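Local coordinates for DUF1254 domain-containing protein (Vibrio parahaemolyticus, PDB 3U07), which is of unknown function but belongs to the DUF1254/DUF1214 family, carries a signal sequence and is therefore probably exported from the cytoplasm, at residues Glu31-Tyr36 / Ser213-Arg218; Leu111-Met116 / Phe136-Gln141; Ser159-Leu164 / Val203-Pro208. The protein carries 2 engineered substitutions. All coordinates share one frame; numbering follows the deposited sequence.

Contact 1. Residues Glu31-Tyr36 / Ser213-Arg218; sequences EDAYIY and STWLER
With a chi1 of 67°, Trp215 holds CG between its own backbone N and carbonyl carbon and sends its indole out from the first turn of helix 215-224 to meet Tyr34, whose CG is anti to the backbone N (chi1 174°). The two side chains form a T-shaped pair: the edge of the tyrosine ring drops onto the indole face, the planes 83° apart and the centroid of the five-membered ring 4.8 Å from that of the phenol. Tyr34 CD1 does the touching, 3.5 Å from Trp215 CE2 and over the middle of the indole. Further along the same ring system the backbone of helix 26-52 takes over, where Tyr34 CA makes a CH-pi contact above the six-membered ring, 3.9 Å from its centroid. Ala33 CB adds an apolar contact at Trp215 CH2 (4.1 Å). This is helix-to-helix packing, in which the first residue of helix 215-224 lays its indole against the long helix 26-52. The CD2 methyl of Leu216, the next residue in the chain, lies over the opposite face, toward the rim. The buried NE1 of Trp215 is satisfied by Ala259 O of helix 253-273, which should help to set the ring's rotation. The helix start itself is closed by a capping box: Glu217 N donates to Thr214 OG1 at 3.3 Å, and Thr214 N returns a bond to Glu217 OE1 at 3.1 Å. Arg218, one turn in, reaches back with NH1 to Ser213 OG (3.2 Å), and its NE forms a salt bridge with Asp41 of helix 26-52.

Contact 2. Residues Leu111-Met116 / Phe136-Gln141; sequences LHTMDM and FMFAAQ
Leu111 and Phe136 make the first of the apolar contacts: their side chains run alongside each other, pointing opposite ways, and the CD2 methyl of the leucine meets the ring carbon CD2 of the phenylalanine at 4.0 Å. The same methyl lies near the plane of the neighbouring Phe138 ring, more distantly, 4.5 Å from Phe138 CZ, and thus sits by both aromatics. Leu111 gets it there by holding CG anti to the backbone N (chi1 168°); with chi2 at 55° to CD1, CD2 lies roughly anti to CA and extends the side chain toward strand 134-140.

Thr113 and Phe138 reach out of the two facing sheets to meet in van der Waals contact of a methyl and an oxygen with a ring. Both branches of the threonine press on one corner: OG1 is 3.4 Å from Phe138 CE2 and the methyl CG2 is 3.6 Å from that carbon. The oxygen approaches the ring obliquely, and its hydrogen bond goes to Asn121 OD1 of strand 120-125, within its own sheet.

Behind these contacts are two sheets packed face to face. Strand 109-115 belongs to an antiparallel sheet and strand 134-140 to a mixed one; the short segments 111-115 and 136-140 run almost exactly parallel, 4° between them, with their axes 11.3 Å apart. At this separation the strands meet through their side chains, as in two stacked sheets, and not through backbone hydrogen bonds, and their alternation sends Leu111, Thr113, Phe136 and Phe138 into the shared interior.

Neighbours close the layer around these residues. Phe136 stacks on Phe124 of strand 120-125, Phe138 also touches Ala122 of that strand, and Val98 of strand 96-100 lies against both Leu111 and Phe138.

Contact 3. Residues Ser159-Leu164 / Val203-Pro208; sequences SNLVKL and VQRTYP
The start of strand 161-169, in the antiparallel sheet, is covered here by the long loop between helices 191-195 and 215-224, and the meeting is a guanidinium laid on a leucine. Leu161 places its CD2 methyl over the centre of the Arg205 guanidinium, 3.7 Å from CZ, while Leu161 CD1 sits 4.1 Å from Arg205 NE. The two side chains lie alongside, heading opposite ways. Arg205 can reach this far because its chain is extended from CG to NE (chi2 164°, chi3 173°). From the side, Asn160 CB meets the edge of the group in its plane, 3.8 Å from Arg205 NH2.

The loop closes over the strand with the leucine on one face of the guanidinium and two salt bridges from its nitrogens. Arg205 NH2 pairs with Asp90 OD1 of strand 82-90, the strand next to 161-169, and NE with Asp225 OD2. Bonds from two different nitrogens should restrict how the guanidinium can turn. Asp225 is shared, since its OD1 accepts from Asn160 ND2. Over the opposite face of the guanidinium, further off and toward the rim, lies the CG1 methyl of Val203.

Contacts 1 and 2 are buried, whereas contact 3 is only partly so, and their chemistry differs: aromatic edge-to-face packing between helices in contact 1, aliphatic and aromatic packing between two sheets in contact 2, and a guanidinium on a leucine in contact 3, its charge met by aspartates outside the two segments. Contacts 2 and 3 share a sheet, since strands 109-115 and 161-169 are neighbours in it, and Met114 O lies 2.9 Å from Lys163 N, a probable hydrogen bond. Contact 1 is far from contact 2, about 24 Å between centres, but comes within about 4 Å of contact 3 at the nearest atoms without touching it. Helix 26-52 also reaches contact 3, where Phe47 touches Leu161.

Contact 1. Residues Glu31-Tyr36 / Ser213-Arg218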
loop_
_atom_site.group_PDB
_atom_site.type_symbol
_atom_site.label_atom_id
_atom_site.label_comp_id
_atom_site.label_asym_id
_atom_site.label_seq_id
_atom_site.Cartn_x
_atom_site.Cartn_y
_atom_site.Cartn_z
ATOM N N GLU A 31 4.765 11.833 -24.104
ATOM C CA GLU A 31 5.201 11.926 -22.712
ATOM C C GLU A 31 4.015 11.710 -21.777
ATOM O O GLU A 31 4.105 10.968 -20.797
ATOM C CB GLU A 31 5.814 13.299 -22.417
ATOM C CG GLU A 31 6.264 13.450 -20.966
ATOM C CD GLU A 31 6.812 14.833 -20.653
ATOM O OE1 GLU A 31 7.118 15.584 -21.599
ATOM O OE2 GLU A 31 6.949 15.163 -19.457
ATOM N N ASP A 32 2.902 12.372 -22.074
ATOM C CA ASP A 32 1.719 12.225 -21.244
ATOM C C ASP A 32 1.170 10.804 -21.355
ATOM O O ASP A 32 0.687 10.249 -20.377
ATOM C CB ASP A 32 0.646 13.240 -21.648
ATOM C CG ASP A 32 1.064 14.674 -21.368
ATOM O OD1 ASP A 32 1.837 14.898 -20.414
ATOM O OD2 ASP A 32 0.607 15.579 -22.094
ATOM N N ALA A 33 1.253 10.214 -22.545
ATOM C CA ALA A 33 0.761 8.852 -22.744
ATOM C C ALA A 33 1.525 7.896 -21.841
ATOM O O ALA A 33 0.931 7.058 -21.169
ATOM C CB ALA A 33 0.919 8.434 -24.211
ATOM N N TYR A 34 2.849 8.025 -21.813
ATOM C CA TYR A 34 3.637 7.152 -20.967
ATOM C C TYR A 34 3.337 7.385 -19.484
ATOM O O TYR A 34 3.256 6.433 -18.707
ATOM C CB TYR A 34 5.135 7.351 -21.201
ATOM C CG TYR A 34 5.964 6.550 -20.225
ATOM C CD1 TYR A 34 6.143 5.177 -20.394
ATOM C CD2 TYR A 34 6.503 7.147 -19.088
ATOM C CE1 TYR A 34 6.837 4.418 -19.448
ATOM C CE2 TYR A 34 7.198 6.395 -18.136
ATOM C CZ TYR A 34 7.359 5.038 -18.323
ATOM O OH TYR A 34 8.049 4.306 -17.385
ATOM N N ILE A 35 3.181 8.646 -19.086
ATOM C CA ILE A 35 2.904 8.949 -17.687
ATOM C C ILE A 35 1.569 8.335 -17.249
ATOM O O ILE A 35 1.443 7.878 -16.112
ATOM C CB ILE A 35 2.960 10.478 -17.430
ATOM C CG1 ILE A 35 4.428 10.937 -17.473
ATOM C CG2 ILE A 35 2.362 10.815 -16.061
ATOM C CD1 ILE A 35 4.614 12.443 -17.517
ATOM N N TYR A 36 0.583 8.307 -18.143
ATOM C CA TYR A 36 -0.702 7.676 -17.821
ATOM C C TYR A 36 -0.469 6.167 -17.680
ATOM O O TYR A 36 -0.956 5.530 -16.742
ATOM C CB TYR A 36 -1.730 7.912 -18.937
ATOM C CG TYR A 36 -2.788 6.824 -19.030
ATOM C CD1 TYR A 36 -3.876 6.790 -18.151
ATOM C CD2 TYR A 36 -2.661 5.789 -19.956
ATOM C CE1 TYR A 36 -4.808 5.744 -18.191
ATOM C CE2 TYR A 36 -3.587 4.738 -20.006
ATOM C CZ TYR A 36 -4.654 4.721 -19.121
ATOM O OH TYR A 36 -5.543 3.668 -19.166
ATOM N N SER A 213 9.787 -6.706 -23.913
ATOM C CA SER A 213 8.620 -6.050 -24.498
ATOM C C SER A 213 8.704 -4.535 -24.332
ATOM O O SER A 213 9.605 -4.030 -23.662
ATOM C CB SER A 213 7.351 -6.560 -23.819
ATOM O OG SER A 213 7.427 -6.379 -22.411
ATOM N N THR A 214 7.776 -3.813 -24.955
ATOM C CA THR A 214 7.733 -2.351 -24.831
ATOM C C THR A 214 6.646 -2.012 -23.803
ATOM O O THR A 214 5.812 -2.862 -23.472
ATOM C CB THR A 214 7.342 -1.660 -26.149
ATOM O OG1 THR A 214 5.991 -2.002 -26.475
ATOM C CG2 THR A 214 8.271 -2.086 -27.283
ATOM N N TRP A 215 6.629 -0.784 -23.296
ATOM C CA TRP A 215 5.601 -0.459 -22.320
ATOM C C TRP A 215 4.226 -0.444 -22.980
ATOM O O TRP A 215 3.221 -0.686 -22.322
ATOM C CB TRP A 215 5.878 0.879 -21.626
ATOM C CG TRP A 215 5.787 2.090 -22.492
ATOM C CD1 TRP A 215 6.812 2.697 -23.159
ATOM C CD2 TRP A 215 4.628 2.897 -22.716
ATOM N NE1 TRP A 215 6.366 3.841 -23.772
ATOM C CE2 TRP A 215 5.029 3.991 -23.514
ATOM C CE3 TRP A 215 3.292 2.812 -22.310
ATOM C CZ2 TRP A 215 4.141 4.984 -23.923
ATOM C CZ3 TRP A 215 2.407 3.800 -22.716
ATOM C CH2 TRP A 215 2.836 4.875 -23.510
ATOM N N LEU A 216 4.181 -0.173 -24.281
ATOM C CA LEU A 216 2.910 -0.166 -24.995
ATOM C C LEU A 216 2.267 -1.550 -24.956
ATOM O O LEU A 216 1.087 -1.671 -24.636
ATOM C CB LEU A 216 3.093 0.261 -26.456
ATOM C CG LEU A 216 3.304 1.751 -26.737
ATOM C CD1 LEU A 216 3.603 1.943 -28.218
ATOM C CD2 LEU A 216 2.063 2.545 -26.330
ATOM N N GLU A 217 3.029 -2.598 -25.264
ATOM C CA GLU A 217 2.430 -3.926 -25.245
ATOM C C GLU A 217 2.030 -4.389 -23.851
ATOM O O GLU A 217 0.998 -5.045 -23.693
ATOM C CB GLU A 217 3.326 -4.965 -25.940
ATOM C CG GLU A 217 4.766 -5.063 -25.498
ATOM C CD GLU A 217 5.551 -6.037 -26.374
ATOM O OE1 GLU A 217 6.445 -5.588 -27.130
ATOM O OE2 GLU A 217 5.261 -7.255 -26.312
ATOM N N ARG A 218 2.814 -4.031 -22.836
ATOM C CA ARG A 218 2.477 -4.424 -21.473
ATOM C C ARG A 218 1.204 -3.704 -21.018
ATOM O O ARG A 218 0.274 -4.333 -20.515
ATOM C CB ARG A 218 3.631 -4.111 -20.511
ATOM C CG ARG A 218 4.876 -4.988 -20.718
ATOM C CD ARG A 218 5.913 -4.761 -19.616
ATOM N NE ARG A 218 6.369 -3.372 -19.556
ATOM C CZ ARG A 218 7.442 -2.898 -20.184
ATOM N NH1 ARG A 218 8.198 -3.697 -20.927
ATOM N NH2 ARG A 218 7.751 -1.614 -20.078
#

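Contact 2. Residues Leu111-Met116 / Phe136-Gln141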
loop_
_atom_site.group_PDB
_atom_site.type_symbol
_atom_site.label_atom_id
_atom_site.label_comp_id
_atom_site.label_asym_id
_atom_site.label_seq_id
_atom_site.Cartn_x
_atom_site.Cartn_y
_atom_site.Cartn_z
ATOM N N LEU A 111 -8.589 -5.152 5.295
ATOM C CA LEU A 111 -8.521 -5.939 4.065
ATOM C C LEU A 111 -8.373 -4.842 3.010
ATOM O O LEU A 111 -9.267 -4.018 2.826
ATOM C CB LEU A 111 -9.805 -6.738 3.838
ATOM C CG LEU A 111 -9.984 -7.391 2.458
ATOM C CD1 LEU A 111 -8.794 -8.288 2.135
ATOM C CD2 LEU A 111 -11.278 -8.192 2.451
ATOM N N HIS A 112 -7.232 -4.823 2.334
ATOM C CA HIS A 112 -6.948 -3.789 1.348
ATOM C C HIS A 112 -6.694 -4.370 -0.042
ATOM O O HIS A 112 -5.820 -5.215 -0.212
ATOM C CB HIS A 112 -5.724 -3.003 1.830
ATOM C CG HIS A 112 -5.249 -1.955 0.877
ATOM N ND1 HIS A 112 -3.914 -1.628 0.744
ATOM C CD2 HIS A 112 -5.919 -1.146 0.024
ATOM C CE1 HIS A 112 -3.786 -0.667 -0.151
ATOM N NE2 HIS A 112 -4.988 -0.356 -0.604
ATOM N N THR A 113 -7.459 -3.915 -1.032
ATOM C CA THR A 113 -7.288 -4.401 -2.396
ATOM C C THR A 113 -7.083 -3.242 -3.349
ATOM O O THR A 113 -7.644 -2.165 -3.158
ATOM C CB THR A 113 -8.518 -5.227 -2.884
ATOM O OG1 THR A 113 -9.710 -4.442 -2.748
ATOM C CG2 THR A 113 -8.667 -6.516 -2.074
HETATM N N MSE A 114 -6.270 -3.471 -4.375
HETATM C CA MSE A 114 -5.985 -2.446 -5.373
HETATM C C MSE A 114 -5.994 -3.080 -6.752
HETATM O O MSE A 114 -5.647 -4.253 -6.900
HETATM C CB MSE A 114 -4.616 -1.809 -5.103
HETATM C CG MSE A 114 -4.562 -1.039 -3.786
HETATM SE SE MSE A 114 -2.840 -0.197 -3.466
HETATM C CE MSE A 114 -1.936 -1.803 -2.900
ATOM N N ASP A 115 -6.399 -2.317 -7.758
ATOM C CA ASP A 115 -6.428 -2.855 -9.103
ATOM C C ASP A 115 -5.125 -2.567 -9.834
ATOM O O ASP A 115 -4.235 -1.883 -9.301
ATOM C CB ASP A 115 -7.630 -2.320 -9.897
ATOM C CG ASP A 115 -7.619 -0.809 -10.076
ATOM O OD1 ASP A 115 -6.529 -0.212 -10.225
ATOM O OD2 ASP A 115 -8.722 -0.217 -10.095
HETATM N N MSE A 116 -5.019 -3.100 -11.049
HETATM C CA MSE A 116 -3.823 -2.947 -11.870
HETATM C C MSE A 116 -3.564 -1.535 -12.396
HETATM O O MSE A 116 -2.610 -1.313 -13.137
HETATM C CB MSE A 116 -3.880 -3.945 -13.030
HETATM C CG MSE A 116 -3.884 -5.394 -12.561
HETATM SE SE MSE A 116 -2.261 -5.850 -11.584
HETATM C CE MSE A 116 -1.125 -5.963 -13.135
ATOM N N PHE A 136 -16.893 -10.776 1.577
ATOM C CA PHE A 136 -16.699 -9.700 0.620
ATOM C C PHE A 136 -16.468 -10.249 -0.771
ATOM O O PHE A 136 -15.490 -10.946 -1.028
ATOM C CB PHE A 136 -15.527 -8.830 1.089
ATOM C CG PHE A 136 -15.706 -8.308 2.494
ATOM C CD1 PHE A 136 -16.604 -7.280 2.754
ATOM C CD2 PHE A 136 -15.010 -8.872 3.558
ATOM C CE1 PHE A 136 -16.810 -6.818 4.058
ATOM C CE2 PHE A 136 -15.209 -8.415 4.868
ATOM C CZ PHE A 136 -16.112 -7.386 5.114
HETATM N N MSE A 137 -17.395 -9.939 -1.670
HETATM C CA MSE A 137 -17.300 -10.437 -3.026
HETATM C C MSE A 137 -16.732 -9.411 -3.989
HETATM O O MSE A 137 -17.179 -8.270 -4.034
HETATM C CB MSE A 137 -18.685 -10.900 -3.514
HETATM C CG MSE A 137 -18.655 -11.632 -4.854
HETATM SE SE MSE A 137 -20.399 -12.345 -5.412
HETATM C CE MSE A 137 -20.957 -10.831 -6.433
ATOM N N PHE A 138 -15.730 -9.839 -4.747
ATOM C CA PHE A 138 -15.094 -8.998 -5.744
ATOM C C PHE A 138 -15.518 -9.542 -7.098
ATOM O O PHE A 138 -15.330 -10.725 -7.385
ATOM C CB PHE A 138 -13.572 -9.063 -5.597
ATOM C CG PHE A 138 -13.085 -8.529 -4.292
ATOM C CD1 PHE A 138 -13.221 -9.280 -3.127
ATOM C CD2 PHE A 138 -12.562 -7.240 -4.211
ATOM C CE1 PHE A 138 -12.843 -8.755 -1.892
ATOM C CE2 PHE A 138 -12.179 -6.701 -2.982
ATOM C CZ PHE A 138 -12.322 -7.460 -1.822
ATOM N N ALA A 139 -16.097 -8.680 -7.925
ATOM C CA ALA A 139 -16.552 -9.103 -9.239
ATOM C C ALA A 139 -16.098 -8.123 -10.293
ATOM O O ALA A 139 -15.910 -6.935 -10.006
ATOM C CB ALA A 139 -18.083 -9.217 -9.255
ATOM N N ALA A 140 -15.917 -8.648 -11.504
ATOM C CA ALA A 140 -15.510 -7.820 -12.584
ATOM C C ALA A 140 -16.633 -6.861 -12.766
ATOM O O ALA A 140 -17.835 -7.150 -12.502
ATOM C CB ALA A 140 -15.270 -8.574 -13.869
ATOM N N GLN A 141 -16.227 -5.706 -13.189
ATOM C CA GLN A 141 -17.158 -4.667 -13.413
ATOM C C GLN A 141 -18.345 -5.043 -14.305
ATOM O O GLN A 141 -19.450 -4.593 -14.025
ATOM C CB GLN A 141 -16.356 -3.506 -13.936
ATOM C CG GLN A 141 -17.178 -2.277 -14.090
ATOM C CD GLN A 141 -17.660 -1.717 -12.762
ATOM O OE1 GLN A 141 -18.797 -1.921 -12.358
ATOM N NE2 GLN A 141 -16.784 -1.000 -12.077
#

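Contact 3. Residues Ser159-Leu164 / Val203-Pro208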
loop_
_atom_site.group_PDB
_atom_site.type_symbol
_atom_site.label_atom_id
_atom_site.label_comp_id
_atom_site.label_asym_id
_atom_site.label_seq_id
_atom_site.Cartn_x
_atom_site.Cartn_y
_atom_site.Cartn_z
ATOM N N SER A 159 -9.977 -4.178 -13.075
ATOM C CA SER A 159 -8.930 -5.035 -13.626
ATOM C C SER A 159 -9.294 -6.428 -13.105
ATOM O O SER A 159 -9.743 -6.563 -11.966
ATOM C CB SER A 159 -7.528 -4.626 -13.146
ATOM O OG SER A 159 -7.340 -4.867 -11.760
ATOM N N ASN A 160 -9.137 -7.460 -13.928
ATOM C CA ASN A 160 -9.489 -8.804 -13.478
ATOM C C ASN A 160 -8.536 -9.310 -12.412
ATOM O O ASN A 160 -8.896 -10.158 -11.602
ATOM C CB ASN A 160 -9.544 -9.777 -14.653
ATOM C CG ASN A 160 -10.690 -9.474 -15.596
ATOM O OD1 ASN A 160 -11.757 -9.035 -15.166
ATOM N ND2 ASN A 160 -10.483 -9.720 -16.889
ATOM N N LEU A 161 -7.316 -8.779 -12.414
ATOM C CA LEU A 161 -6.324 -9.151 -11.414
ATOM C C LEU A 161 -6.310 -8.029 -10.381
ATOM O O LEU A 161 -6.224 -6.850 -10.735
ATOM C CB LEU A 161 -4.934 -9.273 -12.051
ATOM C CG LEU A 161 -4.723 -10.349 -13.119
ATOM C CD1 LEU A 161 -3.361 -10.145 -13.777
ATOM C CD2 LEU A 161 -4.815 -11.735 -12.489
ATOM N N VAL A 162 -6.417 -8.379 -9.105
ATOM C CA VAL A 162 -6.393 -7.356 -8.069
ATOM C C VAL A 162 -5.473 -7.803 -6.939
ATOM O O VAL A 162 -5.523 -8.955 -6.496
ATOM C CB VAL A 162 -7.823 -7.052 -7.512
ATOM C CG1 VAL A 162 -8.868 -7.237 -8.604
ATOM C CG2 VAL A 162 -8.128 -7.921 -6.335
ATOM N N LYS A 163 -4.616 -6.899 -6.486
ATOM C CA LYS A 163 -3.685 -7.237 -5.418
ATOM C C LYS A 163 -4.386 -7.145 -4.068
ATOM O O LYS A 163 -5.045 -6.153 -3.764
ATOM C CB LYS A 163 -2.469 -6.307 -5.475
ATOM C CG LYS A 163 -1.412 -6.548 -4.388
ATOM C CD LYS A 163 -0.108 -5.833 -4.736
ATOM C CE LYS A 163 0.826 -5.703 -3.535
ATOM N NZ LYS A 163 0.861 -6.921 -2.674
ATOM N N LEU A 164 -4.252 -8.196 -3.266
ATOM C CA LEU A 164 -4.882 -8.238 -1.954
ATOM C C LEU A 164 -3.857 -8.261 -0.832
ATOM O O LEU A 164 -2.869 -8.993 -0.896
ATOM C CB LEU A 164 -5.780 -9.475 -1.843
ATOM C CG LEU A 164 -6.511 -9.737 -0.518
ATOM C CD1 LEU A 164 -7.652 -10.720 -0.754
ATOM C CD2 LEU A 164 -5.542 -10.284 0.529
ATOM N N VAL A 203 -9.073 -18.598 -16.084
ATOM C CA VAL A 203 -8.446 -18.072 -17.285
ATOM C C VAL A 203 -6.939 -18.285 -17.222
ATOM O O VAL A 203 -6.317 -18.084 -16.176
ATOM C CB VAL A 203 -8.749 -16.568 -17.450
ATOM C CG1 VAL A 203 -7.952 -15.987 -18.614
ATOM C CG2 VAL A 203 -10.241 -16.376 -17.683
ATOM N N GLN A 204 -6.362 -18.722 -18.339
ATOM C CA GLN A 204 -4.924 -18.947 -18.426
ATOM C C GLN A 204 -4.367 -17.867 -19.343
ATOM O O GLN A 204 -4.725 -17.790 -20.514
ATOM C CB GLN A 204 -4.622 -20.332 -19.006
ATOM C CG GLN A 204 -5.179 -21.503 -18.197
ATOM C CD GLN A 204 -4.769 -21.454 -16.736
ATOM O OE1 GLN A 204 -3.685 -20.978 -16.400
ATOM N NE2 GLN A 204 -5.628 -21.964 -15.860
ATOM N N ARG A 205 -3.489 -17.032 -18.804
ATOM C CA ARG A 205 -2.904 -15.933 -19.567
ATOM C C ARG A 205 -1.515 -16.235 -20.108
ATOM O O ARG A 205 -0.802 -17.085 -19.579
ATOM C CB ARG A 205 -2.801 -14.689 -18.674
ATOM C CG ARG A 205 -4.116 -14.198 -18.089
ATOM C CD ARG A 205 -3.882 -13.238 -16.925
ATOM N NE ARG A 205 -5.131 -12.638 -16.457
ATOM C CZ ARG A 205 -6.012 -13.233 -15.663
ATOM N NH1 ARG A 205 -5.800 -14.465 -15.213
ATOM N NH2 ARG A 205 -7.120 -12.593 -15.329
ATOM N N THR A 206 -1.146 -15.535 -21.174
ATOM C CA THR A 206 0.187 -15.653 -21.750
ATOM C C THR A 206 0.751 -14.259 -21.450
ATOM O O THR A 206 0.347 -13.260 -22.045
ATOM C CB THR A 206 0.136 -15.937 -23.272
ATOM O OG1 THR A 206 -0.565 -14.885 -23.939
ATOM C CG2 THR A 206 -0.586 -17.242 -23.530
ATOM N N TYR A 207 1.674 -14.205 -20.500
ATOM C CA TYR A 207 2.258 -12.949 -20.037
ATOM C C TYR A 207 3.451 -12.394 -20.797
ATOM O O TYR A 207 4.446 -13.088 -20.988
ATOM C CB TYR A 207 2.668 -13.103 -18.574
ATOM C CG TYR A 207 1.543 -13.460 -17.634
ATOM C CD1 TYR A 207 0.581 -12.514 -17.279
ATOM C CD2 TYR A 207 1.455 -14.736 -17.072
ATOM C CE1 TYR A 207 -0.438 -12.825 -16.382
ATOM C CE2 TYR A 207 0.436 -15.060 -16.174
ATOM C CZ TYR A 207 -0.504 -14.093 -15.832
ATOM O OH TYR A 207 -1.493 -14.380 -14.920
ATOM N N PRO A 208 3.377 -11.118 -21.210
ATOM C CA PRO A 208 4.481 -10.489 -21.942
ATOM C C PRO A 208 5.663 -10.388 -20.984
ATOM O O PRO A 208 5.478 -10.057 -19.811
ATOM C CB PRO A 208 3.932 -9.101 -22.289
ATOM C CG PRO A 208 2.441 -9.270 -22.227
ATOM C CD PRO A 208 2.258 -10.174 -21.046
#